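Local coordinates for GGDEF and EAL domain-containing protein (Vibrio cholerae O1 str. 2010EL-1786, PDB 6PWK), which binds cyclic di-GMP and probably acts as a receptor that links this second messenger to cell adhesion and biofilm formation, at residues 140-145 with 173-178; 33-38 with 98-103. All coordinates share one frame; numbering follows the deposited sequence.

Contact 1: 140-145 with 173-178; sequences VSNKRQ and ISSDTD
This is a loose parallel pairing of strands 136-142 and 171-174 that gives way to a polar side-chain cluster, at the edge of the GGDEF domain sheet. S175 of 173-178 carries most of it. S175 N donates to S141 O at 2.8 Å. Its hydroxyl then meets the loop after the strand. S175 OG lies between the backbone N and the carbonyl carbon of its own residue (chi1 90°) and accepts from K143 N at 2.8 Å. A weak bond from R144 N reaches the same oxygen, so two successive amides converge on one hydroxyl. A further weak bond runs from S175 OG to N142 OD1. The amide group of N142 is fixed mainly from outside, with ND2 bonded to G43 O.

The two strands and helix 148-164 form a beta-alpha-beta unit, and V140 and I173 both touch that helix. S141 and S174 lie on the other face, where the K143 chain from the loop passes S174 OG. This chain bends at the end (chi4 84°), and K143 NZ donates to S174 OG at 3.0 Å and to S141 OG at 2.7 Å. S174 OG in turn donates to D176 OD1, meeting it from above the carboxylate plane. A type I turn from S174 to T177 places D176 beside R144. The extended R144 chain crosses D176 at about a right angle, with R144 NE 3.4 Å from D176 CB. D176 O lies over the centre of the guanidinium face.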
loop_
_atom_site.group_PDB
_atom_site.type_symbol
_atom_site.label_atom_id
_atom_site.label_comp_id
_atom_site.label_asym_id
_atom_site.label_seq_id
_atom_site.Cartn_x
_atom_site.Cartn_y
_atom_site.Cartn_z
ATOM N N VAL A 140 -16.023 -11.297 -22.825
ATOM C CA VAL A 140 -16.279 -12.721 -23.003
ATOM C C VAL A 140 -17.708 -12.904 -23.490
ATOM O O VAL A 140 -18.613 -12.158 -23.098
ATOM C CB VAL A 140 -16.018 -13.545 -21.716
ATOM C CG1 VAL A 140 -15.165 -12.772 -20.723
ATOM C CG2 VAL A 140 -17.316 -14.032 -21.077
ATOM N N SER A 141 -17.899 -13.879 -24.374
ATOM C CA SER A 141 -19.213 -14.253 -24.872
ATOM C C SER A 141 -19.626 -15.571 -24.231
ATOM O O SER A 141 -18.866 -16.545 -24.263
ATOM C CB SER A 141 -19.212 -14.388 -26.394
ATOM O OG SER A 141 -18.472 -15.524 -26.802
ATOM N N ASN A 142 -20.822 -15.596 -23.651
ATOM C CA ASN A 142 -21.329 -16.789 -22.984
ATOM C C ASN A 142 -21.982 -17.681 -24.030
ATOM O O ASN A 142 -23.101 -17.419 -24.476
ATOM C CB ASN A 142 -22.309 -16.417 -21.876
ATOM C CG ASN A 142 -22.462 -17.515 -20.842
ATOM O OD1 ASN A 142 -21.532 -18.280 -20.593
ATOM N ND2 ASN A 142 -23.640 -17.595 -20.231
ATOM N N LYS A 143 -21.276 -18.737 -24.431
ATOM C CA LYS A 143 -21.786 -19.713 -25.385
ATOM C C LYS A 143 -22.002 -21.082 -24.751
ATOM O O LYS A 143 -22.285 -22.050 -25.464
ATOM C CB LYS A 143 -20.844 -19.820 -26.588
ATOM C CG LYS A 143 -20.594 -18.494 -27.300
ATOM C CD LYS A 143 -20.136 -18.711 -28.735
ATOM C CE LYS A 143 -19.752 -17.403 -29.414
ATOM N NZ LYS A 143 -18.354 -16.994 -29.103
ATOM N N ARG A 144 -21.861 -21.184 -23.430
ATOM C CA ARG A 144 -22.204 -22.381 -22.678
ATOM C C ARG A 144 -22.876 -21.950 -21.382
ATOM O O ARG A 144 -22.856 -20.774 -21.012
ATOM C CB ARG A 144 -20.972 -23.253 -22.389
ATOM C CG ARG A 144 -20.354 -23.899 -23.620
ATOM C CD ARG A 144 -19.200 -24.820 -23.252
ATOM N NE ARG A 144 -18.682 -25.534 -24.416
ATOM C CZ ARG A 144 -17.692 -26.419 -24.374
ATOM N NH1 ARG A 144 -17.101 -26.707 -23.222
ATOM N NH2 ARG A 144 -17.290 -27.019 -25.486
ATOM N N GLN A 145 -23.486 -22.908 -20.688
ATOM C CA GLN A 145 -24.119 -22.616 -19.405
ATOM C C GLN A 145 -23.028 -22.486 -18.348
ATOM O O GLN A 145 -22.351 -23.465 -18.019
ATOM C CB GLN A 145 -25.126 -23.698 -19.029
ATOM C CG GLN A 145 -26.048 -23.291 -17.887
ATOM C CD GLN A 145 -26.914 -24.431 -17.392
ATOM O OE1 GLN A 145 -26.433 -25.540 -17.170
ATOM N NE2 GLN A 145 -28.204 -24.162 -17.218
ATOM N N ILE A 173 -12.300 -13.782 -24.991
ATOM C CA ILE A 173 -12.333 -15.205 -24.677
ATOM C C ILE A 173 -13.783 -15.659 -24.740
ATOM O O ILE A 173 -14.662 -15.011 -24.165
ATOM C CB ILE A 173 -11.739 -15.509 -23.287
ATOM C CG1 ILE A 173 -10.289 -15.035 -23.196
ATOM C CG2 ILE A 173 -11.824 -16.995 -22.981
ATOM C CD1 ILE A 173 -9.625 -15.370 -21.874
ATOM N N SER A 174 -14.039 -16.760 -25.436
ATOM C CA SER A 174 -15.381 -17.322 -25.480
ATOM C C SER A 174 -15.546 -18.338 -24.358
ATOM O O SER A 174 -14.603 -19.043 -23.996
ATOM C CB SER A 174 -15.651 -17.976 -26.835
ATOM O OG SER A 174 -16.953 -18.534 -26.876
ATOM N N SER A 175 -16.760 -18.404 -23.802
ATOM C CA SER A 175 -17.002 -19.268 -22.648
ATOM C C SER A 175 -16.796 -20.742 -22.972
ATOM O O SER A 175 -16.623 -21.550 -22.053
ATOM C CB SER A 175 -18.417 -19.054 -22.110
ATOM O OG SER A 175 -19.337 -19.930 -22.739
ATOM N N ASP A 176 -16.809 -21.110 -24.250
ATOM C CA ASP A 176 -16.612 -22.488 -24.672
ATOM C C ASP A 176 -15.147 -22.827 -24.917
ATOM O O ASP A 176 -14.853 -23.920 -25.413
ATOM C CB ASP A 176 -17.433 -22.772 -25.936
ATOM C CG ASP A 176 -17.176 -21.763 -27.047
ATOM O OD1 ASP A 176 -16.154 -21.049 -26.987
ATOM O OD2 ASP A 176 -18.002 -21.678 -27.981
ATOM N N THR A 177 -14.229 -21.922 -24.579
ATOM C CA THR A 177 -12.824 -22.106 -24.916
ATOM C C THR A 177 -12.249 -23.339 -24.229
ATOM O O THR A 177 -12.669 -23.727 -23.133
ATOM C CB THR A 177 -12.010 -20.870 -24.520
ATOM O OG1 THR A 177 -10.649 -21.039 -24.933
ATOM C CG2 THR A 177 -12.048 -20.656 -23.011
ATOM N N ASP A 178 -11.288 -23.971 -24.901
ATOM C CA ASP A 178 -10.537 -25.066 -24.303
ATOM C C ASP A 178 -9.389 -24.578 -23.434
ATOM O O ASP A 178 -8.771 -25.391 -22.740
ATOM C CB ASP A 178 -9.994 -25.996 -25.392
ATOM C CG ASP A 178 -11.083 -26.812 -26.060
ATOM O OD1 ASP A 178 -12.142 -27.027 -25.432
ATOM O OD2 ASP A 178 -10.876 -27.246 -27.213
#

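Contact 2: 33-38 with 98-103; sequences SQLSGW and GIIMPN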
loop_
_atom_site.group_PDB
_atom_site.type_symbol
_atom_site.label_atom_id
_atom_site.label_comp_id
_atom_site.label_asym_id
_atom_site.label_seq_id
_atom_site.Cartn_x
_atom_site.Cartn_y
_atom_site.Cartn_z
ATOM N N SER A 33 -26.487 -8.828 -9.050
ATOM C CA SER A 33 -27.921 -9.075 -9.178
ATOM C C SER A 33 -28.338 -9.133 -10.643
ATOM O O SER A 33 -29.033 -10.064 -11.064
ATOM C CB SER A 33 -28.710 -7.998 -8.435
ATOM O OG SER A 33 -30.082 -8.049 -8.779
ATOM N N GLN A 34 -27.925 -8.140 -11.434
ATOM C CA GLN A 34 -28.235 -8.154 -12.861
ATOM C C GLN A 34 -27.583 -9.338 -13.562
ATOM O O GLN A 34 -28.149 -9.888 -14.512
ATOM C CB GLN A 34 -27.784 -6.847 -13.510
ATOM C CG GLN A 34 -28.448 -5.604 -12.949
ATOM C CD GLN A 34 -29.932 -5.547 -13.242
ATOM O OE1 GLN A 34 -30.748 -6.067 -12.479
ATOM N NE2 GLN A 34 -30.292 -4.909 -14.348
ATOM N N LEU A 35 -26.395 -9.742 -13.109
ATOM C CA LEU A 35 -25.709 -10.871 -13.728
ATOM C C LEU A 35 -26.419 -12.182 -13.421
ATOM O O LEU A 35 -26.586 -13.026 -14.310
ATOM C CB LEU A 35 -24.257 -10.926 -13.253
ATOM C CG LEU A 35 -23.307 -11.897 -13.953
ATOM C CD1 LEU A 35 -23.044 -11.450 -15.382
ATOM C CD2 LEU A 35 -22.004 -12.018 -13.176
ATOM N N SER A 36 -26.845 -12.372 -12.169
ATOM C CA SER A 36 -27.479 -13.628 -11.785
ATOM C C SER A 36 -28.845 -13.796 -12.440
ATOM O O SER A 36 -29.241 -14.922 -12.760
ATOM C CB SER A 36 -27.603 -13.706 -10.264
ATOM O OG SER A 36 -27.994 -15.002 -9.848
ATOM N N GLY A 37 -29.574 -12.699 -12.648
ATOM C CA GLY A 37 -30.864 -12.800 -13.310
ATOM C C GLY A 37 -30.734 -13.071 -14.797
ATOM O O GLY A 37 -31.543 -13.801 -15.377
ATOM N N TRP A 38 -29.716 -12.488 -15.433
ATOM C CA TRP A 38 -29.483 -12.734 -16.852
ATOM C C TRP A 38 -29.072 -14.180 -17.103
ATOM O O TRP A 38 -29.455 -14.774 -18.117
ATOM C CB TRP A 38 -28.421 -11.768 -17.377
ATOM C CG TRP A 38 -27.817 -12.167 -18.688
ATOM C CD1 TRP A 38 -28.434 -12.180 -19.905
ATOM C CD2 TRP A 38 -26.469 -12.593 -18.917
ATOM N NE1 TRP A 38 -27.555 -12.597 -20.876
ATOM C CE2 TRP A 38 -26.342 -12.856 -20.295
ATOM C CE3 TRP A 38 -25.358 -12.782 -18.088
ATOM C CZ2 TRP A 38 -25.149 -13.297 -20.864
ATOM C CZ3 TRP A 38 -24.175 -13.220 -18.655
ATOM C CH2 TRP A 38 -24.080 -13.473 -20.028
ATOM N N GLY A 98 -18.020 -3.068 -14.930
ATOM C CA GLY A 98 -18.633 -4.267 -15.479
ATOM C C GLY A 98 -19.762 -3.923 -16.434
ATOM O O GLY A 98 -20.480 -2.941 -16.240
ATOM N N ILE A 99 -19.913 -4.744 -17.472
ATOM C CA ILE A 99 -20.901 -4.516 -18.519
ATOM C C ILE A 99 -21.542 -5.845 -18.892
ATOM O O ILE A 99 -20.838 -6.836 -19.114
ATOM C CB ILE A 99 -20.267 -3.853 -19.761
ATOM C CG1 ILE A 99 -19.736 -2.463 -19.406
ATOM C CG2 ILE A 99 -21.273 -3.763 -20.889
ATOM C CD1 ILE A 99 -18.746 -1.918 -20.399
ATOM N N ILE A 100 -22.873 -5.870 -18.952
ATOM C CA ILE A 100 -23.638 -7.040 -19.362
ATOM C C ILE A 100 -24.388 -6.690 -20.638
ATOM O O ILE A 100 -25.081 -5.668 -20.694
ATOM C CB ILE A 100 -24.616 -7.498 -18.264
ATOM C CG1 ILE A 100 -23.895 -7.636 -16.924
ATOM C CG2 ILE A 100 -25.265 -8.816 -18.651
ATOM C CD1 ILE A 100 -24.816 -7.966 -15.770
ATOM N N MET A 101 -24.251 -7.537 -21.658
ATOM C CA MET A 101 -24.863 -7.315 -22.966
ATOM C C MET A 101 -25.651 -8.556 -23.365
ATOM O O MET A 101 -25.114 -9.467 -24.011
ATOM C CB MET A 101 -23.805 -6.978 -24.013
ATOM C CG MET A 101 -23.060 -5.682 -23.742
ATOM S SD MET A 101 -21.360 -5.735 -24.329
ATOM C CE MET A 101 -20.684 -7.007 -23.264
ATOM N N PRO A 102 -26.926 -8.629 -22.996
ATOM C CA PRO A 102 -27.728 -9.808 -23.331
ATOM C C PRO A 102 -28.180 -9.792 -24.785
ATOM O O PRO A 102 -28.297 -8.744 -25.424
ATOM C CB PRO A 102 -28.935 -9.703 -22.388
ATOM C CG PRO A 102 -28.557 -8.655 -21.371
ATOM C CD PRO A 102 -27.638 -7.724 -22.086
ATOM N N ASN A 103 -28.440 -10.999 -25.293
ATOM C CA ASN A 103 -28.956 -11.206 -26.648
ATOM C C ASN A 103 -28.002 -10.646 -27.702
ATOM O O ASN A 103 -28.423 -10.023 -28.678
ATOM C CB ASN A 103 -30.354 -10.604 -26.804
ATOM C CG ASN A 103 -31.263 -10.933 -25.637
ATOM O OD1 ASN A 103 -31.879 -10.048 -25.046
ATOM N ND2 ASN A 103 -31.342 -12.213 -25.293
#
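I100 overlaps W38 of helix 28-41 with one methyl and the helix backbone with the other. I100 CG2 sits over one face of the indole, offset toward the rim, 4.0 Å from W38 CD2 and equally near W38 CE3. The other methyl, CD1, reaches the helix one turn earlier. I100 CD1 lies 3.6 Å from L35 N, and it also touches the CB atoms of Q34 and L35. L35 brings its own CD1 to the same methyl, with L35 CD1 at 3.9 Å from I100 CD1. The two branches of I100 thus serve different helix residues. CG2 is anti to the backbone N, while CG1, which carries CD1, is anti to the carbonyl carbon (chi1 -50°).

The contact is a helix laid on a sheet of the GGDEF domain. The axes of 33-38 and 98-102 run 25° apart in the same sense, 9.6 Å from each other at closest approach. V47 of the neighbouring strand 45-51 touches both L35 and I100. The CB of M101 is directed away from helix 28-41, and its side chain packs on helix 106-118, so the sheet has a helix on each face here.

P102 meets the five-membered part of the indole. P102 CB is 3.5 Å from W38 CD1 and equally close to W38 NE1, in an oblique approach. W38 NE1 also donates a hydrogen bond to I44 O, in the loop just ahead of strand 45-51. No hydrogen bond joins the two segments.

Overall arrangement
Both contacts reach the five-stranded sheet of the GGDEF domain, with centres about 15 Å apart. Contact 2 is buried and apolar, and it fixes a helix to the face of the sheet. Contact 1 joins two neighbouring strands at one edge. It is buried at its strand end and exposed at K143 and R144, where hydroxyls, amides and charged groups replace hydrocarbon. The two meet directly: N142 CB packs on W38 CH2 at 3.9 Å. Helix 148-164 is a shared neighbour, since L151 touches both N142 and W38. In sequence the contacts follow one another, with 33-38 and 98-103 paired before 140-145 begins.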